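Local atomic coordinates of nucleoprotein (Rift valley fever virus, PDB entry 3OV9), a protein that encapsidates the viral genomic RNA, shielding it from nucleases, and forms ring-shaped hexamers needed to build the nucleocapsid. Residues Q31-Y45 and R99-L111. Numbering follows the deposited sequence.
With NO2 (nitrite ion), chain D.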
ATOM      1  N   GLN A  31     -13.584  16.531 -27.635  1.00 13.83           N
ATOM      2  CA  GLN A  31     -14.908  16.037 -28.026  1.00 13.98           C
ATOM      3  C   GLN A  31     -15.203  14.747 -27.270  1.00 14.32           C
ATOM      4  O   GLN A  31     -14.445  13.779 -27.372  1.00 14.54           O
ATOM      5  CB  GLN A  31     -15.002  15.797 -29.540  1.00 14.14           C
ATOM      6  CG  GLN A  31     -16.395  15.338 -30.000  1.00 14.02           C
ATOM      7  CD  GLN A  31     -16.486  15.040 -31.485  1.00 13.83           C
ATOM      8  OE1 GLN A  31     -16.043  13.987 -31.953  1.00 15.17           O
ATOM      9  NE2 GLN A  31     -17.085  15.959 -32.233  1.00 13.12           N
ATOM     10  N   GLY A  32     -16.303  14.744 -26.519  1.00 14.49           N
ATOM     11  CA  GLY A  32     -16.729  13.571 -25.751  1.00 14.82           C
ATOM     12  C   GLY A  32     -17.413  12.507 -26.595  1.00 14.78           C
ATOM     13  O   GLY A  32     -17.244  11.308 -26.355  1.00 14.95           O
ATOM     14  N   PHE A  33     -18.190  12.948 -27.583  1.00 14.84           N
ATOM     15  CA  PHE A  33     -18.895  12.049 -28.496  1.00 14.99           C
ATOM     16  C   PHE A  33     -19.248  12.790 -29.785  1.00 14.99           C
ATOM     17  O   PHE A  33     -19.264  14.023 -29.822  1.00 14.76           O
ATOM     18  CB  PHE A  33     -20.168  11.481 -27.841  1.00 15.17           C
ATOM     19  CG  PHE A  33     -21.319  12.448 -27.819  1.00 15.45           C
ATOM     20  CD1 PHE A  33     -22.417  12.261 -28.653  1.00 16.15           C
ATOM     21  CD2 PHE A  33     -21.298  13.559 -26.981  1.00 15.98           C
ATOM     22  CE1 PHE A  33     -23.474  13.161 -28.647  1.00 16.33           C
ATOM     23  CE2 PHE A  33     -22.353  14.470 -26.974  1.00 16.48           C
ATOM     24  CZ  PHE A  33     -23.441  14.268 -27.808  1.00 16.19           C
ATOM     25  N   ASP A  34     -19.553  12.027 -30.828  1.00 15.02           N
ATOM     26  CA  ASP A  34     -19.875  12.571 -32.140  1.00 15.32           C
ATOM     27  C   ASP A  34     -21.341  12.288 -32.445  1.00 15.36           C
ATOM     28  O   ASP A  34     -21.679  11.195 -32.898  1.00 15.30           O
ATOM     29  CB  ASP A  34     -18.967  11.917 -33.186  1.00 15.61           C
ATOM     30  CG  ASP A  34     -19.097  12.537 -34.570  1.00 15.93           C
ATOM     31  OD1 ASP A  34     -20.181  13.042 -34.933  1.00 16.40           O
ATOM     32  OD2 ASP A  34     -18.094  12.499 -35.312  1.00 17.75           O
ATOM     33  N   ALA A  35     -22.196  13.280 -32.198  1.00 15.18           N
ATOM     34  CA  ALA A  35     -23.653  13.126 -32.322  1.00 15.44           C
ATOM     35  C   ALA A  35     -24.128  12.710 -33.716  1.00 15.63           C
ATOM     36  O   ALA A  35     -24.997  11.841 -33.844  1.00 15.67           O
ATOM     37  CB  ALA A  35     -24.360  14.392 -31.877  1.00 15.53           C
ATOM     38  N   ARG A  36     -23.568  13.328 -34.755  1.00 15.57           N
ATOM     39  CA  ARG A  36     -23.938  12.996 -36.133  1.00 15.85           C
ATOM     40  C   ARG A  36     -23.620  11.541 -36.475  1.00 15.96           C
ATOM     41  O   ARG A  36     -24.417  10.868 -37.132  1.00 16.25           O
ATOM     42  CB  ARG A  36     -23.261  13.943 -37.132  1.00 15.94           C
ATOM     43  CG  ARG A  36     -23.829  15.350 -37.130  1.00 16.40           C
ATOM     44  CD  ARG A  36     -23.000  16.291 -38.000  1.00 17.26           C
ATOM     45  NE  ARG A  36     -23.490  17.666 -37.922  1.00 17.93           N
ATOM     46  CZ  ARG A  36     -23.125  18.553 -36.997  1.00 18.30           C
ATOM     47  NH1 ARG A  36     -22.250  18.225 -36.052  1.00 18.51           N
ATOM     48  NH2 ARG A  36     -23.641  19.775 -37.019  1.00 18.98           N
ATOM     49  N   ARG A  37     -22.465  11.060 -36.019  1.00 15.92           N
ATOM     50  CA  ARG A  37     -22.077   9.668 -36.230  1.00 16.06           C
ATOM     51  C   ARG A  37     -22.976   8.713 -35.439  1.00 15.85           C
ATOM     52  O   ARG A  37     -23.334   7.645 -35.939  1.00 15.88           O
ATOM     53  CB  ARG A  37     -20.598   9.445 -35.893  1.00 16.28           C
ATOM     54  CG  ARG A  37     -20.043   8.063 -36.276  1.00 17.26           C
ATOM     55  CD  ARG A  37     -20.236   7.714 -37.751  1.00 18.77           C
ATOM     56  NE  ARG A  37     -19.617   6.429 -38.078  1.00 20.52           N
ATOM     57  CZ  ARG A  37     -19.972   5.648 -39.095  1.00 20.81           C
ATOM     58  NH1 ARG A  37     -20.962   5.999 -39.906  1.00 22.14           N
ATOM     59  NH2 ARG A  37     -19.336   4.502 -39.295  1.00 22.21           N
ATOM     60  N   VAL A  38     -23.344   9.111 -34.221  1.00 15.72           N
ATOM     61  CA  VAL A  38     -24.247   8.311 -33.381  1.00 15.49           C
ATOM     62  C   VAL A  38     -25.584   8.068 -34.091  1.00 15.77           C
ATOM     63  O   VAL A  38     -26.040   6.927 -34.190  1.00 15.70           O
ATOM     64  CB  VAL A  38     -24.472   8.954 -31.981  1.00 15.47           C
ATOM     65  CG1 VAL A  38     -25.643   8.289 -31.252  1.00 15.19           C
ATOM     66  CG2 VAL A  38     -23.215   8.847 -31.133  1.00 15.01           C
ATOM     67  N   ILE A  39     -26.188   9.140 -34.598  1.00 15.67           N
ATOM     68  CA  ILE A  39     -27.473   9.048 -35.296  1.00 16.26           C
ATOM     69  C   ILE A  39     -27.338   8.271 -36.615  1.00 16.62           C
ATOM     70  O   ILE A  39     -28.219   7.485 -36.969  1.00 16.58           O
ATOM     71  CB  ILE A  39     -28.110  10.444 -35.507  1.00 16.10           C
ATOM     72  CG1 ILE A  39     -28.396  11.096 -34.149  1.00 16.29           C
ATOM     73  CG2 ILE A  39     -29.406  10.354 -36.325  1.00 15.80           C
ATOM     74  CD1 ILE A  39     -28.693  12.564 -34.216  1.00 17.05           C
ATOM     75  N   GLU A  40     -26.227   8.478 -37.322  1.00 17.21           N
ATOM     76  CA  GLU A  40     -25.958   7.728 -38.551  1.00 17.99           C
ATOM     77  C   GLU A  40     -25.932   6.225 -38.284  1.00 18.04           C
ATOM     78  O   GLU A  40     -26.548   5.452 -39.022  1.00 18.34           O
ATOM     79  CB  GLU A  40     -24.643   8.174 -39.200  1.00 18.24           C
ATOM     80  CG  GLU A  40     -24.381   7.535 -40.571  1.00 19.92           C
ATOM     81  CD  GLU A  40     -23.145   8.084 -41.259  1.00 22.09           C
ATOM     82  OE1 GLU A  40     -22.144   8.373 -40.569  1.00 22.77           O
ATOM     83  OE2 GLU A  40     -23.172   8.213 -42.502  1.00 24.10           O
ATOM     84  N   LEU A  41     -25.229   5.829 -37.225  1.00 18.17           N
ATOM     85  CA  LEU A  41     -25.119   4.422 -36.834  1.00 18.13           C
ATOM     86  C   LEU A  41     -26.456   3.834 -36.385  1.00 18.40           C
ATOM     87  O   LEU A  41     -26.760   2.683 -36.707  1.00 18.12           O
ATOM     88  CB  LEU A  41     -24.051   4.228 -35.754  1.00 18.16           C
ATOM     89  CG  LEU A  41     -22.587   4.460 -36.155  1.00 18.02           C
ATOM     90  CD1 LEU A  41     -21.710   4.510 -34.920  1.00 17.49           C
ATOM     91  CD2 LEU A  41     -22.082   3.401 -37.131  1.00 18.22           C
ATOM     92  N   LEU A  42     -27.250   4.628 -35.662  1.00 18.66           N
ATOM     93  CA  LEU A  42     -28.594   4.209 -35.239  1.00 18.97           C
ATOM     94  C   LEU A  42     -29.494   3.889 -36.431  1.00 19.46           C
ATOM     95  O   LEU A  42     -30.128   2.833 -36.463  1.00 19.38           O
ATOM     96  CB  LEU A  42     -29.261   5.270 -34.353  1.00 18.90           C
ATOM     97  CG  LEU A  42     -28.743   5.441 -32.923  1.00 18.41           C
ATOM     98  CD1 LEU A  42     -29.342   6.686 -32.291  1.00 17.72           C
ATOM     99  CD2 LEU A  42     -29.032   4.206 -32.067  1.00 18.44           C
ATOM    100  N   LYS A  43     -29.533   4.803 -37.399  1.00 20.00           N
ATOM    101  CA  LYS A  43     -30.313   4.641 -38.630  1.00 20.74           C
ATOM    102  C   LYS A  43     -29.836   3.443 -39.450  1.00 20.91           C
ATOM    103  O   LYS A  43     -30.653   2.673 -39.970  1.00 20.96           O
ATOM    104  CB  LYS A  43     -30.239   5.918 -39.477  1.00 20.96           C
ATOM    105  CG  LYS A  43     -31.046   7.099 -38.935  1.00 22.37           C
ATOM    106  CD  LYS A  43     -32.362   7.296 -39.684  1.00 24.65           C
ATOM    107  CE  LYS A  43     -32.168   8.068 -40.979  1.00 26.06           C
ATOM    108  NZ  LYS A  43     -33.448   8.319 -41.707  1.00 27.00           N
ATOM    109  N   GLN A  44     -28.514   3.293 -39.553  1.00 21.14           N
ATOM    110  CA  GLN A  44     -27.884   2.201 -40.296  1.00 21.51           C
ATOM    111  C   GLN A  44     -28.236   0.830 -39.719  1.00 21.50           C
ATOM    112  O   GLN A  44     -28.698  -0.050 -40.446  1.00 21.35           O
ATOM    113  CB  GLN A  44     -26.361   2.383 -40.330  1.00 21.57           C
ATOM    114  CG  GLN A  44     -25.600   1.249 -41.014  1.00 22.39           C
ATOM    115  CD  GLN A  44     -24.112   1.311 -40.752  1.00 23.37           C
ATOM    116  OE1 GLN A  44     -23.420   2.215 -41.225  1.00 24.03           O
ATOM    117  NE2 GLN A  44     -23.607   0.346 -39.997  1.00 23.88           N
ATOM    118  N   TYR A  45     -28.009   0.664 -38.417  1.00 21.59           N
ATOM    119  CA  TYR A  45     -28.241  -0.608 -37.736  1.00 21.63           C
ATOM    120  C   TYR A  45     -29.722  -0.895 -37.504  1.00 21.85           C
ATOM    121  O   TYR A  45     -30.148  -2.049 -37.552  1.00 21.82           O
ATOM    122  CB  TYR A  45     -27.500  -0.652 -36.394  1.00 21.60           C
ATOM    123  CG  TYR A  45     -25.994  -0.785 -36.493  1.00 21.57           C
ATOM    124  CD1 TYR A  45     -25.408  -1.806 -37.243  1.00 21.74           C
ATOM    125  CD2 TYR A  45     -25.155   0.093 -35.808  1.00 21.97           C
ATOM    126  CE1 TYR A  45     -24.026  -1.931 -37.328  1.00 22.08           C
ATOM    127  CE2 TYR A  45     -23.771  -0.025 -35.884  1.00 21.77           C
ATOM    128  CZ  TYR A  45     -23.216  -1.035 -36.648  1.00 21.97           C
ATOM    129  OH  TYR A  45     -21.851  -1.157 -36.725  1.00 22.47           O
ATOM    130  N   ARG A  99     -15.276   6.516 -32.318  1.00 24.36           N
ATOM    131  CA  ARG A  99     -16.392   7.243 -32.925  0.60 24.16           C
ATOM    132  C   ARG A  99     -17.363   6.323 -33.669  1.00 23.80           C
ATOM    133  O   ARG A  99     -18.537   6.644 -33.849  1.00 23.85           O
ATOM    134  CB  ARG A  99     -15.808   8.275 -33.892  0.60 24.25           C
ATOM    135  CG  ARG A  99     -16.790   9.223 -34.555  0.60 24.64           C
ATOM    136  CD  ARG A  99     -16.065  10.160 -35.517  0.60 25.63           C
ATOM    137  NE  ARG A  99     -15.130  11.048 -34.822  0.60 26.50           N
ATOM    138  CZ  ARG A  99     -13.809  10.893 -34.804  0.60 26.81           C
ATOM    139  NH1 ARG A  99     -13.240   9.885 -35.456  0.60 27.34           N
ATOM    140  NH2 ARG A  99     -13.053  11.752 -34.137  0.60 26.51           N
ATOM    141  N   ASP A 100     -16.844   5.184 -34.126  1.00 23.45           N
ATOM    142  CA  ASP A 100     -17.616   4.240 -34.929  1.00 23.03           C
ATOM    143  C   ASP A 100     -18.366   3.207 -34.087  1.00 22.43           C
ATOM    144  O   ASP A 100     -18.913   2.242 -34.625  1.00 22.28           O
ATOM    145  CB  ASP A 100     -16.703   3.548 -35.949  1.00 23.26           C
ATOM    146  CG  ASP A 100     -16.075   4.525 -36.931  1.00 24.02           C
ATOM    147  OD1 ASP A 100     -16.809   5.360 -37.507  1.00 24.58           O
ATOM    148  OD2 ASP A 100     -14.844   4.454 -37.133  1.00 25.40           O
ATOM    149  N   GLU A 101     -18.387   3.417 -32.771  1.00 21.77           N
ATOM    150  CA  GLU A 101     -19.084   2.517 -31.850  1.00 21.21           C
ATOM    151  C   GLU A 101     -20.173   3.244 -31.067  1.00 20.39           C
ATOM    152  O   GLU A 101     -19.973   4.369 -30.598  1.00 20.30           O
ATOM    153  CB  GLU A 101     -18.100   1.867 -30.873  1.00 21.38           C
ATOM    154  CG  GLU A 101     -16.987   1.034 -31.519  1.00 22.74           C
ATOM    155  CD  GLU A 101     -17.418  -0.374 -31.905  1.00 24.03           C
ATOM    156  OE1 GLU A 101     -18.598  -0.738 -31.699  1.00 24.90           O
ATOM    157  OE2 GLU A 101     -16.563  -1.123 -32.419  1.00 24.87           O
ATOM    158  N   LEU A 102     -21.319   2.582 -30.926  1.00 19.44           N
ATOM    159  CA  LEU A 102     -22.423   3.090 -30.117  1.00 18.43           C
ATOM    160  C   LEU A 102     -22.311   2.627 -28.671  1.00 17.87           C
ATOM    161  O   LEU A 102     -21.829   1.523 -28.394  1.00 17.66           O
ATOM    162  CB  LEU A 102     -23.769   2.627 -30.687  1.00 18.40           C
ATOM    163  CG  LEU A 102     -24.280   3.235 -31.994  1.00 17.89           C
ATOM    164  CD1 LEU A 102     -25.499   2.468 -32.490  1.00 17.05           C
ATOM    165  CD2 LEU A 102     -24.610   4.710 -31.821  1.00 17.33           C
ATOM    166  N   THR A 103     -22.746   3.495 -27.760  1.00 17.14           N
ATOM    167  CA  THR A 103     -22.973   3.148 -26.356  1.00 16.60           C
ATOM    168  C   THR A 103     -24.330   3.722 -25.968  1.00 16.25           C
ATOM    169  O   THR A 103     -24.854   4.604 -26.655  1.00 15.94           O
ATOM    170  CB  THR A 103     -21.907   3.744 -25.403  1.00 16.69           C
ATOM    171  OG1 THR A 103     -22.033   5.173 -25.359  1.00 16.77           O
ATOM    172  CG2 THR A 103     -20.499   3.363 -25.831  1.00 16.69           C
ATOM    173  N   LEU A 104     -24.890   3.229 -24.866  1.00 15.96           N
ATOM    174  CA  LEU A 104     -26.170   3.728 -24.363  1.00 15.58           C
ATOM    175  C   LEU A 104     -26.127   5.223 -24.016  1.00 15.31           C
ATOM    176  O   LEU A 104     -27.047   5.964 -24.362  1.00 15.22           O
ATOM    177  CB  LEU A 104     -26.641   2.901 -23.157  1.00 15.52           C
ATOM    178  CG  LEU A 104     -26.907   1.410 -23.392  1.00 15.66           C
ATOM    179  CD1 LEU A 104     -27.138   0.701 -22.068  1.00 16.46           C
ATOM    180  CD2 LEU A 104     -28.087   1.185 -24.325  1.00 15.81           C
ATOM    181  N   SER A 105     -25.051   5.658 -23.359  1.00 15.13           N
ATOM    182  CA  SER A 105     -24.888   7.062 -22.971  1.00 15.25           C
ATOM    183  C   SER A 105     -24.825   7.984 -24.189  1.00 14.89           C
ATOM    184  O   SER A 105     -25.338   9.103 -24.153  1.00 14.99           O
ATOM    185  CB  SER A 105     -23.638   7.256 -22.106  1.00 15.48           C
ATOM    186  OG  SER A 105     -23.793   6.657 -20.832  1.00 16.71           O
ATOM    187  N   ARG A 106     -24.193   7.508 -25.259  1.00 14.56           N
ATOM    188  CA  ARG A 106     -24.076   8.285 -26.497  1.00 13.99           C
ATOM    189  C   ARG A 106     -25.424   8.475 -27.193  1.00 13.53           C
ATOM    190  O   ARG A 106     -25.685   9.529 -27.773  1.00 13.30           O
ATOM    191  CB  ARG A 106     -23.055   7.649 -27.441  1.00 14.19           C
ATOM    192  CG  ARG A 106     -21.622   7.886 -26.996  1.00 14.70           C
ATOM    193  CD  ARG A 106     -20.614   7.158 -27.864  1.00 16.48           C
ATOM    194  NE  ARG A 106     -19.255   7.354 -27.360  1.00 17.74           N
ATOM    195  CZ  ARG A 106     -18.155   6.896 -27.949  1.00 18.76           C
ATOM    196  NH1 ARG A 106     -18.231   6.199 -29.079  1.00 19.02           N
ATOM    197  NH2 ARG A 106     -16.971   7.135 -27.403  1.00 19.91           N
ATOM    198  N   VAL A 107     -26.278   7.455 -27.132  1.00 13.03           N
ATOM    199  CA  VAL A 107     -27.636   7.571 -27.668  1.00 12.69           C
ATOM    200  C   VAL A 107     -28.411   8.671 -26.926  1.00 12.26           C
ATOM    201  O   VAL A 107     -29.018   9.542 -27.555  1.00 11.93           O
ATOM    202  CB  VAL A 107     -28.394   6.217 -27.633  1.00 12.48           C
ATOM    203  CG1 VAL A 107     -29.845   6.395 -28.091  1.00 12.92           C
ATOM    204  CG2 VAL A 107     -27.683   5.189 -28.516  1.00 13.01           C
ATOM    205  N   ALA A 108     -28.362   8.637 -25.595  1.00 12.08           N
ATOM    206  CA  ALA A 108     -29.011   9.653 -24.764  1.00 11.83           C
ATOM    207  C   ALA A 108     -28.481  11.059 -25.049  1.00 11.71           C
ATOM    208  O   ALA A 108     -29.250  12.022 -25.094  1.00 11.72           O
ATOM    209  CB  ALA A 108     -28.854   9.312 -23.280  1.00 11.84           C
ATOM    210  N   ALA A 109     -27.169  11.165 -25.253  1.00 11.91           N
ATOM    211  CA  ALA A 109     -26.523  12.456 -25.481  1.00 11.90           C
ATOM    212  C   ALA A 109     -26.838  13.035 -26.858  1.00 11.83           C
ATOM    213  O   ALA A 109     -27.093  14.240 -26.991  1.00 12.11           O
ATOM    214  CB  ALA A 109     -25.023  12.336 -25.285  1.00 12.08           C
ATOM    215  N   ALA A 110     -26.821  12.179 -27.875  1.00 11.79           N
ATOM    216  CA  ALA A 110     -27.088  12.615 -29.242  1.00 11.76           C
ATOM    217  C   ALA A 110     -28.544  13.014 -29.419  1.00 11.83           C
ATOM    218  O   ALA A 110     -28.854  13.817 -30.292  1.00 11.69           O
ATOM    219  CB  ALA A 110     -26.713  11.536 -30.230  1.00 11.87           C
ATOM    220  N   LEU A 111     -29.421  12.446 -28.587  1.00 11.87           N
ATOM    221  CA  LEU A 111     -30.861  12.709 -28.645  1.00 12.01           C
ATOM    222  C   LEU A 111     -31.380  13.408 -27.370  1.00 12.22           C
ATOM    223  O   LEU A 111     -32.480  13.119 -26.876  1.00 12.18           O
ATOM    224  CB  LEU A 111     -31.619  11.407 -28.952  1.00 11.94           C
ATOM    225  CG  LEU A 111     -31.239  10.698 -30.264  1.00 12.15           C
ATOM    226  CD1 LEU A 111     -31.686   9.241 -30.268  1.00 13.07           C
ATOM    227  CD2 LEU A 111     -31.787  11.433 -31.484  1.00 12.58           C
TER
HETATM  228  N   NO2 D 246     -19.903  16.893 -27.116  1.00 33.08           N
HETATM  229  O1  NO2 D 246     -19.876  17.278 -28.511  1.00 33.16           O
HETATM  230  O2  NO2 D 246     -18.709  16.128 -26.820  1.00 33.10           O
HETATM  231  O   HOH W   1     -18.372   9.105 -25.236  1.00 25.08           O
HETATM  232  O   HOH W   2     -20.541   0.133 -34.779  1.00 24.58           O
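Asp100 OD1 is gripped side-on by two nitrogens of Arg37: NE at 3.1 Å, on the anti lone pair, and NH2 at 3.2 Å, from above the carboxylate plane. Guanidinium and carboxylate stand almost perpendicular, 88° apart, and both bonds are bent. A bend at chi2 (55°) lays the side chain forward along its own helix, toward Glu40 and Leu41; Leu41 CD2 covers one guanidinium face and Arg37 NH1 bonds Glu40 OE1 at 2.7 Å, completing a three-residue salt-bridge network. One turn earlier, Asp34 caps helix 35-46 by accepting from Arg37 N with OD1. In the Arg99 conformer described, Asp34 OD2 lies near the guanidinium plane and pairs with NE in a salt bridge of 3.3 Å, and NH2 bonds the Met75 carbonyl of the second subunit. Beneath these charges Leu102 inserts its branched end against Val38, Leu41 and Leu42. Ala110 CB packs at 3.6 Å against Val38 CG1. Ala35 and Ala110 also meet here, CA to CA 4.6 Å; the axes of segments 35-45 and 104-110 cross at 109° and come within 9.2 Å. At the loop end, Ala109 CB makes a CH-pi contact over one face of the Phe33 ring, 3.8 Å from its centroid. A water joins Gly32 O to Arg106 NE, and nitrite O2 accepts from Gly32 N. The guanidinium of Arg106 is held by the carbonyls of Glu101, Ser98 and Pro97. An apolar helix crossing thus lies between the salt-bridged edge and the Phe33–Arg106 corner, two residues that probably bind RNA; the firm hold on Arg106 would limit its movement.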